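Local coordinates for protein cephalosporin acylase (Bacillus halodurans, PDB 2NLZ) that probably works as a cephalosporin acylase or related amide hydrolase of the gamma-glutamyltranspeptidase family, within the N-terminal nucleophile hydrolases, at residues D[22-28]-D[360-366]; D[369-373]-D[432-436]; D[342-346]-D[495-499]. The protein carries 1 engineered substitution. All blocks are in the same frame, centred on the assembly; numbering follows the deposited sequence.

Contacts 1 and 2 lie side by side, their centres 8 Å apart, whereas contact 3 is remote, about 41 Å from contact 1 and 36 Å from contact 2 between centres. Strands 359-365 and 370-376 follow each other in the chain and are neighbours in one sheet. Contact 1 (22-28 with 360-366) is in-plane pairing of 24-28 with 359-365; contact 2 (369-373 with 432-436), without hydrogen bonds, is face packing on another layer. Contact 1 closes before contact 2 opens. Contact 3 (342-346 with 495-499) encloses contact 2 in its loop and alternates with the segments of contact 1. The first two build the central double beta layer; the third joins two loops at the periphery.

Contact 1: D[22-28]-D[360-366]; sequences KNGMVAT and YLATADG
V26, with chi1 in the t well, lays its CG2 against CG2 of T363 (p rotamer) at 3.7 Å, the two side chains sharing one face of an antiparallel pair. Strands 24-28 and 360-365 run at 179° with axes 4.6 Å apart, in extended conformation, and the register sets G24 against D365, M25 against A364, V26 against T363 and A27 against A362. M25-A364 and A27-A362 are hydrogen-bonded pairs: M25 N to A364 O is 2.8 Å, A364 N to M25 O 3.0 Å, and both A27 N to A362 O and A362 N to A27 O are 2.8 Å. V26-T363 is a non-hydrogen-bonded pair, CA to CA 4.6 Å. At one end G366 N reaches N23 O in a weak bond of 3.0 Å; at the other, T28, also t, donates from OG1 to Y360 O at 3.0 Å. V26, T28, L361 and T363 point to helices 31-42 and 47-61, and D365, on that same face, bonds A47 N and N369 N. M25, A27 and A362 turn the other way, onto strand 512-517. On its other edge strand 24-28 pairs antiparallel with strand 535-538. A beta layer with helices on one face and a second beta layer on the other is typical of the alpha-beta-beta-alpha fold of N-terminal nucleophile hydrolases.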
loop_
_atom_site.group_PDB
_atom_site.type_symbol
_atom_site.label_atom_id
_atom_site.label_comp_id
_atom_site.label_asym_id
_atom_site.label_seq_id
_atom_site.Cartn_x
_atom_site.Cartn_y
_atom_site.Cartn_z
ATOM N N LYS D 22 -16.861 -22.685 20.389
ATOM C CA LYS D 22 -16.591 -23.632 21.452
ATOM C C LYS D 22 -17.126 -25.004 21.095
ATOM O O LYS D 22 -16.411 -25.995 21.204
ATOM C CB LYS D 22 -17.202 -23.159 22.772
ATOM C CG LYS D 22 -16.284 -22.282 23.607
ATOM C CD LYS D 22 -15.110 -23.065 24.200
ATOM C CE LYS D 22 -15.547 -24.034 25.303
ATOM N NZ LYS D 22 -15.961 -23.331 26.547
ATOM N N ASN D 23 -18.380 -25.056 20.660
ATOM C CA ASN D 23 -19.058 -26.334 20.466
ATOM C C ASN D 23 -18.920 -26.931 19.069
ATOM O O ASN D 23 -19.207 -28.112 18.865
ATOM C CB ASN D 23 -20.531 -26.230 20.874
ATOM C CG ASN D 23 -20.716 -26.141 22.380
ATOM O OD1 ASN D 23 -21.694 -25.577 22.867
ATOM N ND2 ASN D 23 -19.770 -26.703 23.125
ATOM N N GLY D 24 -18.470 -26.122 18.115
ATOM C CA GLY D 24 -18.303 -26.609 16.756
ATOM C C GLY D 24 -17.872 -25.553 15.770
ATOM O O GLY D 24 -18.240 -24.387 15.892
ATOM N N MET D 25 -17.085 -25.982 14.789
ATOM C CA MET D 25 -16.570 -25.090 13.764
ATOM C C MET D 25 -16.314 -25.842 12.468
ATOM O O MET D 25 -15.765 -26.948 12.472
ATOM C CB MET D 25 -15.282 -24.418 14.236
ATOM C CG MET D 25 -14.785 -23.309 13.315
ATOM S SD MET D 25 -13.331 -22.472 13.968
ATOM C CE MET D 25 -14.079 -21.333 15.114
ATOM N N VAL D 26 -16.735 -25.240 11.363
ATOM C CA VAL D 26 -16.489 -25.803 10.049
ATOM C C VAL D 26 -15.847 -24.723 9.199
ATOM O O VAL D 26 -16.302 -23.575 9.207
ATOM C CB VAL D 26 -17.791 -26.303 9.396
ATOM C CG1 VAL D 26 -17.521 -26.848 8.018
ATOM C CG2 VAL D 26 -18.406 -27.370 10.243
ATOM N N ALA D 27 -14.777 -25.093 8.500
ATOM C CA ALA D 27 -14.039 -24.173 7.663
ATOM C C ALA D 27 -13.740 -24.814 6.311
ATOM O O ALA D 27 -13.014 -25.813 6.214
ATOM C CB ALA D 27 -12.761 -23.724 8.354
ATOM N N THR D 28 -14.319 -24.236 5.268
ATOM C CA THR D 28 -14.155 -24.759 3.923
ATOM C C THR D 28 -14.378 -23.691 2.840
ATOM O O THR D 28 -14.754 -22.546 3.133
ATOM C CB THR D 28 -15.074 -25.977 3.668
ATOM O OG1 THR D 28 -14.708 -26.607 2.431
ATOM C CG2 THR D 28 -16.552 -25.547 3.650
ATOM N N TYR D 360 -10.318 -28.452 0.264
ATOM C CA TYR D 360 -9.889 -28.667 1.640
ATOM C C TYR D 360 -10.945 -28.174 2.621
ATOM O O TYR D 360 -11.744 -27.285 2.312
ATOM C CB TYR D 360 -8.497 -28.070 1.944
ATOM C CG TYR D 360 -8.103 -28.323 3.379
ATOM C CD1 TYR D 360 -7.745 -29.597 3.792
ATOM C CD2 TYR D 360 -8.158 -27.314 4.336
ATOM C CE1 TYR D 360 -7.434 -29.864 5.117
ATOM C CE2 TYR D 360 -7.847 -27.570 5.662
ATOM C CZ TYR D 360 -7.486 -28.851 6.044
ATOM O OH TYR D 360 -7.173 -29.132 7.352
ATOM N N LEU D 361 -10.928 -28.760 3.810
ATOM C CA LEU D 361 -12.034 -28.699 4.736
ATOM C C LEU D 361 -11.456 -28.952 6.123
ATOM O O LEU D 361 -10.562 -29.800 6.283
ATOM C CB LEU D 361 -13.009 -29.808 4.332
ATOM C CG LEU D 361 -14.232 -30.358 5.037
ATOM C CD1 LEU D 361 -14.770 -31.385 4.088
ATOM C CD2 LEU D 361 -13.913 -30.994 6.381
ATOM N N ALA D 362 -11.948 -28.226 7.125
ATOM C CA ALA D 362 -11.544 -28.503 8.494
ATOM C C ALA D 362 -12.716 -28.370 9.431
ATOM O O ALA D 362 -13.489 -27.415 9.341
ATOM C CB ALA D 362 -10.417 -27.593 8.926
ATOM N N THR D 363 -12.848 -29.347 10.326
ATOM C CA THR D 363 -13.919 -29.360 11.313
ATOM C C THR D 363 -13.406 -29.680 12.722
ATOM O O THR D 363 -12.435 -30.427 12.906
ATOM C CB THR D 363 -14.975 -30.393 10.957
ATOM O OG1 THR D 363 -14.322 -31.623 10.647
ATOM C CG2 THR D 363 -15.785 -29.960 9.743
ATOM N N ALA D 364 -14.074 -29.102 13.711
ATOM C CA ALA D 364 -13.796 -29.387 15.114
ATOM C C ALA D 364 -15.086 -29.249 15.933
ATOM O O ALA D 364 -15.986 -28.473 15.568
ATOM C CB ALA D 364 -12.724 -28.455 15.642
ATOM N N ASP D 365 -15.180 -30.005 17.026
ATOM C CA ASP D 365 -16.338 -29.901 17.919
ATOM C C ASP D 365 -15.979 -29.628 19.377
ATOM O O ASP D 365 -14.801 -29.489 19.726
ATOM C CB ASP D 365 -17.258 -31.129 17.791
ATOM C CG ASP D 365 -16.586 -32.440 18.205
ATOM O OD1 ASP D 365 -15.681 -32.424 19.064
ATOM O OD2 ASP D 365 -16.992 -33.503 17.683
ATOM N N GLY D 366 -17.010 -29.560 20.218
ATOM C CA GLY D 366 -16.844 -29.311 21.647
ATOM C C GLY D 366 -16.239 -30.459 22.425
ATOM O O GLY D 366 -15.575 -30.235 23.426
#

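Contact 2: D[369-373]-D[432-436]; sequences NMVSF and PIGPF
M370, P435 and S372 carry most of the surface buried where strand 370-373 lies over strand 432-436. The strands run in nearly the same direction, crossing at 23° with axes 5.9 Å apart, and S372 sits over P435 with CA atoms 4.7 Å apart. M370 points toward the other strand with chi1 m (-61°), chi2 at -149° and chi3 m (-84°), which brings its methyl group onto the P432 ring and the I433-G434 backbone: M370 CE is 3.3 Å from P432 CB, 3.7 Å from I433 C and 3.6 Å from G434 CA, while M370 SD lies 4.1 Å from P435 CD. The P435 ring, C-gamma endo, fits beneath the next two residues, P435 CB being 3.4 Å from V371 O and 3.6 Å from S372 CB. I433 and G434 both face L426 and form a classic beta bulge; at phi 151° and psi 176°, a side chain on G434 would collide with P435 CD and the carbonyl of I433. S372 OG (chi1 t) makes no hydrogen bond to 432-436; it is bonded to Y360 OH and G424 O. V371 and F373 point away, to helix 47-61. Such face packing is the interface between the beta layers of the N-terminal nucleophile hydrolase alpha-beta-beta-alpha sandwich. With no hydrogen bond joining the segments, thioether, proline-ring and backbone van der Waals contacts hold the layers together here.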
loop_
_atom_site.group_PDB
_atom_site.type_symbol
_atom_site.label_atom_id
_atom_site.label_comp_id
_atom_site.label_asym_id
_atom_site.label_seq_id
_atom_site.Cartn_x
_atom_site.Cartn_y
_atom_site.Cartn_z
ATOM N N ASN D 369 -13.079 -33.546 19.298
ATOM C CA ASN D 369 -12.859 -34.152 17.986
ATOM C C ASN D 369 -12.531 -33.101 16.925
ATOM O O ASN D 369 -13.094 -32.000 16.937
ATOM C CB ASN D 369 -14.047 -34.997 17.566
ATOM C CG ASN D 369 -14.425 -36.012 18.612
ATOM O OD1 ASN D 369 -13.591 -36.795 19.064
ATOM N ND2 ASN D 369 -15.690 -36.003 19.013
ATOM N N MET D 370 -11.592 -33.441 16.039
ATOM C CA MET D 370 -11.078 -32.517 15.025
ATOM C C MET D 370 -10.695 -33.289 13.772
ATOM O O MET D 370 -10.124 -34.392 13.877
ATOM C CB MET D 370 -9.843 -31.767 15.546
ATOM C CG MET D 370 -10.114 -30.912 16.773
ATOM S SD MET D 370 -9.119 -29.430 16.927
ATOM C CE MET D 370 -7.669 -30.137 17.672
ATOM N N VAL D 371 -11.005 -32.739 12.594
ATOM C CA VAL D 371 -10.594 -33.399 11.347
ATOM C C VAL D 371 -10.040 -32.482 10.260
ATOM O O VAL D 371 -10.557 -31.398 10.009
ATOM C CB VAL D 371 -11.669 -34.407 10.787
ATOM C CG1 VAL D 371 -13.052 -34.100 11.315
ATOM C CG2 VAL D 371 -11.650 -34.490 9.243
ATOM N N SER D 372 -8.954 -32.946 9.653
ATOM C CA SER D 372 -8.393 -32.396 8.435
ATOM C C SER D 372 -8.813 -33.311 7.288
ATOM O O SER D 372 -8.393 -34.462 7.237
ATOM C CB SER D 372 -6.871 -32.398 8.552
ATOM O OG SER D 372 -6.237 -31.718 7.484
ATOM N N PHE D 373 -9.651 -32.809 6.383
ATOM C CA PHE D 373 -10.178 -33.618 5.283
ATOM C C PHE D 373 -9.915 -32.948 3.967
ATOM O O PHE D 373 -10.094 -31.743 3.840
ATOM C CB PHE D 373 -11.694 -33.817 5.412
ATOM C CG PHE D 373 -12.250 -34.851 4.476
ATOM C CD1 PHE D 373 -12.353 -36.182 4.873
ATOM C CD2 PHE D 373 -12.665 -34.504 3.191
ATOM C CE1 PHE D 373 -12.863 -37.147 4.004
ATOM C CE2 PHE D 373 -13.172 -35.465 2.311
ATOM C CZ PHE D 373 -13.282 -36.784 2.720
ATOM N N PRO D 432 -3.970 -31.885 20.996
ATOM C CA PRO D 432 -4.275 -31.480 19.638
ATOM C C PRO D 432 -4.384 -29.963 19.561
ATOM O O PRO D 432 -5.044 -29.330 20.406
ATOM C CB PRO D 432 -5.644 -32.101 19.397
ATOM C CG PRO D 432 -6.305 -32.044 20.725
ATOM C CD PRO D 432 -5.188 -32.281 21.731
ATOM N N ILE D 433 -3.724 -29.370 18.575
ATOM C CA ILE D 433 -4.001 -27.962 18.337
ATOM C C ILE D 433 -4.869 -27.753 17.083
ATOM O O ILE D 433 -5.680 -26.832 17.050
ATOM C CB ILE D 433 -2.766 -27.015 18.492
ATOM C CG1 ILE D 433 -1.994 -26.876 17.200
ATOM C CG2 ILE D 433 -1.839 -27.444 19.659
ATOM C CD1 ILE D 433 -1.121 -25.665 17.242
ATOM N N GLY D 434 -4.750 -28.623 16.084
ATOM C CA GLY D 434 -5.750 -28.598 15.013
ATOM C C GLY D 434 -5.435 -29.016 13.587
ATOM O O GLY D 434 -4.293 -29.361 13.239
ATOM N N PRO D 435 -6.478 -29.007 12.741
ATOM C CA PRO D 435 -6.339 -29.321 11.327
ATOM C C PRO D 435 -5.991 -28.089 10.487
ATOM O O PRO D 435 -6.436 -26.971 10.786
ATOM C CB PRO D 435 -7.719 -29.854 10.961
ATOM C CG PRO D 435 -8.655 -29.126 11.888
ATOM C CD PRO D 435 -7.875 -28.722 13.111
ATOM N N PHE D 436 -5.181 -28.312 9.456
ATOM C CA PHE D 436 -4.839 -27.273 8.501
ATOM C C PHE D 436 -4.604 -27.931 7.149
ATOM O O PHE D 436 -4.360 -29.139 7.076
ATOM C CB PHE D 436 -3.594 -26.498 8.950
ATOM C CG PHE D 436 -2.318 -27.292 8.867
ATOM C CD1 PHE D 436 -1.901 -28.051 9.934
ATOM C CD2 PHE D 436 -1.529 -27.262 7.721
ATOM C CE1 PHE D 436 -0.743 -28.771 9.868
ATOM C CE2 PHE D 436 -0.367 -27.987 7.647
ATOM C CZ PHE D 436 0.030 -28.740 8.724
#

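Contact 3: D[342-346]-D[495-499]; sequences GEQAL and RRGHK
This is a loop-to-loop contact near the surface, about 31 Å from the centre of the chain, between the loop that follows helix 331-338 and the C-terminal end of helix 487-495. One backbone hydrogen bond sets the alignment, A345 N to R496 O at 2.8 Å. The CA atoms of A345 and G497 are 4.9 Å apart. The helix ends in a Schellman motif with G497, at phi 107° and psi -14°, as C-prime residue; a CB on G497 would crowd A345 CB and Q344 OE1. A345, at phi -70° and psi 116°, points its methyl toward H498 (chi1 m, chi2 -83°), with A345 CB 3.6 Å from the H498 ring centroid and 3° off its normal, a CH-pi contact over the ring face. R496 (chi1 m, chi2 t, chi3 p) reaches back along the loop, giving a weak hydrogen bond from R496 NE to E343 O at 3.4 Å; E343 CG lies over one guanidinium face, tentatively, as E343 is poorly ordered. Behind the loops runs helix 294-314: its H298 ND1 shares a hydrogen bond with H498 NE2, and its E302 and K305 bond the backbone of L346, while K499 leads into strand 499-502 beside K477 and V479.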
loop_
_atom_site.group_PDB
_atom_site.type_symbol
_atom_site.label_atom_id
_atom_site.label_comp_id
_atom_site.label_asym_id
_atom_site.label_seq_id
_atom_site.Cartn_x
_atom_site.Cartn_y
_atom_site.Cartn_z
ATOM N N GLY D 342 23.410 -22.548 0.384
ATOM C CA GLY D 342 24.423 -21.499 0.475
ATOM C C GLY D 342 23.810 -20.110 0.512
ATOM O O GLY D 342 22.731 -19.904 1.081
ATOM N N GLU D 343 24.504 -19.153 -0.093
ATOM C CA GLU D 343 24.002 -17.790 -0.189
ATOM C C GLU D 343 23.363 -17.555 -1.556
ATOM O O GLU D 343 22.455 -16.738 -1.694
ATOM C CB GLU D 343 25.118 -16.778 0.068
ATOM C CG GLU D 343 24.609 -15.405 0.478
ATOM C CD GLU D 343 25.721 -14.417 0.762
ATOM O OE1 GLU D 343 26.892 -14.841 0.864
ATOM O OE2 GLU D 343 25.421 -13.210 0.887
ATOM N N GLN D 344 23.842 -18.280 -2.560
ATOM C CA GLN D 344 23.274 -18.214 -3.897
ATOM C C GLN D 344 22.188 -19.263 -4.066
ATOM O O GLN D 344 22.228 -20.309 -3.429
ATOM C CB GLN D 344 24.364 -18.400 -4.957
ATOM C CG GLN D 344 25.162 -17.133 -5.272
ATOM C CD GLN D 344 24.323 -16.046 -5.937
ATOM O OE1 GLN D 344 23.707 -16.263 -6.985
ATOM N NE2 GLN D 344 24.305 -14.864 -5.330
ATOM N N ALA D 345 21.220 -18.975 -4.932
ATOM C CA ALA D 345 20.092 -19.864 -5.166
ATOM C C ALA D 345 20.527 -21.116 -5.900
ATOM O O ALA D 345 20.970 -21.051 -7.041
ATOM C CB ALA D 345 19.015 -19.147 -5.946
ATOM N N LEU D 346 20.387 -22.257 -5.236
ATOM C CA LEU D 346 20.841 -23.539 -5.773
ATOM C C LEU D 346 19.931 -24.097 -6.868
ATOM O O LEU D 346 18.761 -23.741 -6.954
ATOM C CB LEU D 346 20.999 -24.562 -4.637
ATOM C CG LEU D 346 19.808 -24.833 -3.701
ATOM C CD1 LEU D 346 18.947 -25.990 -4.168
ATOM C CD2 LEU D 346 20.266 -25.063 -2.270
ATOM N N ARG D 495 18.706 -10.923 -6.820
ATOM C CA ARG D 495 20.133 -10.669 -6.718
ATOM C C ARG D 495 20.849 -11.878 -6.127
ATOM O O ARG D 495 22.027 -12.088 -6.390
ATOM C CB ARG D 495 20.399 -9.417 -5.883
ATOM C CG ARG D 495 20.208 -8.122 -6.647
ATOM C CD ARG D 495 20.583 -6.918 -5.808
ATOM N NE ARG D 495 19.416 -6.229 -5.258
ATOM C CZ ARG D 495 19.044 -6.262 -3.981
ATOM N NH1 ARG D 495 19.740 -6.965 -3.092
ATOM N NH2 ARG D 495 17.965 -5.585 -3.602
ATOM N N ARG D 496 20.125 -12.680 -5.346
ATOM C CA ARG D 496 20.656 -13.933 -4.805
ATOM C C ARG D 496 20.426 -15.118 -5.748
ATOM O O ARG D 496 20.667 -16.271 -5.388
ATOM C CB ARG D 496 20.084 -14.218 -3.417
ATOM C CG ARG D 496 20.648 -13.308 -2.341
ATOM C CD ARG D 496 19.863 -13.453 -1.061
ATOM N NE ARG D 496 20.334 -14.554 -0.226
ATOM C CZ ARG D 496 20.772 -14.410 1.022
ATOM N NH1 ARG D 496 20.799 -13.204 1.585
ATOM N NH2 ARG D 496 21.175 -15.470 1.714
ATOM N N GLY D 497 19.958 -14.833 -6.957
ATOM C CA GLY D 497 19.939 -15.850 -8.004
ATOM C C GLY D 497 18.593 -16.435 -8.373
ATOM O O GLY D 497 18.471 -17.097 -9.409
ATOM N N HIS D 498 17.586 -16.194 -7.535
ATOM C CA HIS D 498 16.244 -16.725 -7.770
ATOM C C HIS D 498 15.590 -16.092 -8.987
ATOM O O HIS D 498 15.595 -14.866 -9.135
ATOM C CB HIS D 498 15.348 -16.491 -6.554
ATOM C CG HIS D 498 15.760 -17.256 -5.335
ATOM N ND1 HIS D 498 15.410 -18.571 -5.127
ATOM C CD2 HIS D 498 16.478 -16.883 -4.252
ATOM C CE1 HIS D 498 15.896 -18.977 -3.968
ATOM N NE2 HIS D 498 16.550 -17.972 -3.418
ATOM N N LYS D 499 15.028 -16.929 -9.857
ATOM C CA LYS D 499 14.240 -16.439 -10.986
ATOM C C LYS D 499 12.818 -16.177 -10.510
ATOM O O LYS D 499 11.933 -17.007 -10.682
ATOM C CB LYS D 499 14.241 -17.439 -12.150
ATOM C CG LYS D 499 15.608 -17.727 -12.796
ATOM C CD LYS D 499 16.039 -16.634 -13.781
ATOM C CE LYS D 499 17.493 -16.809 -14.232
ATOM N NZ LYS D 499 18.489 -16.412 -13.188
#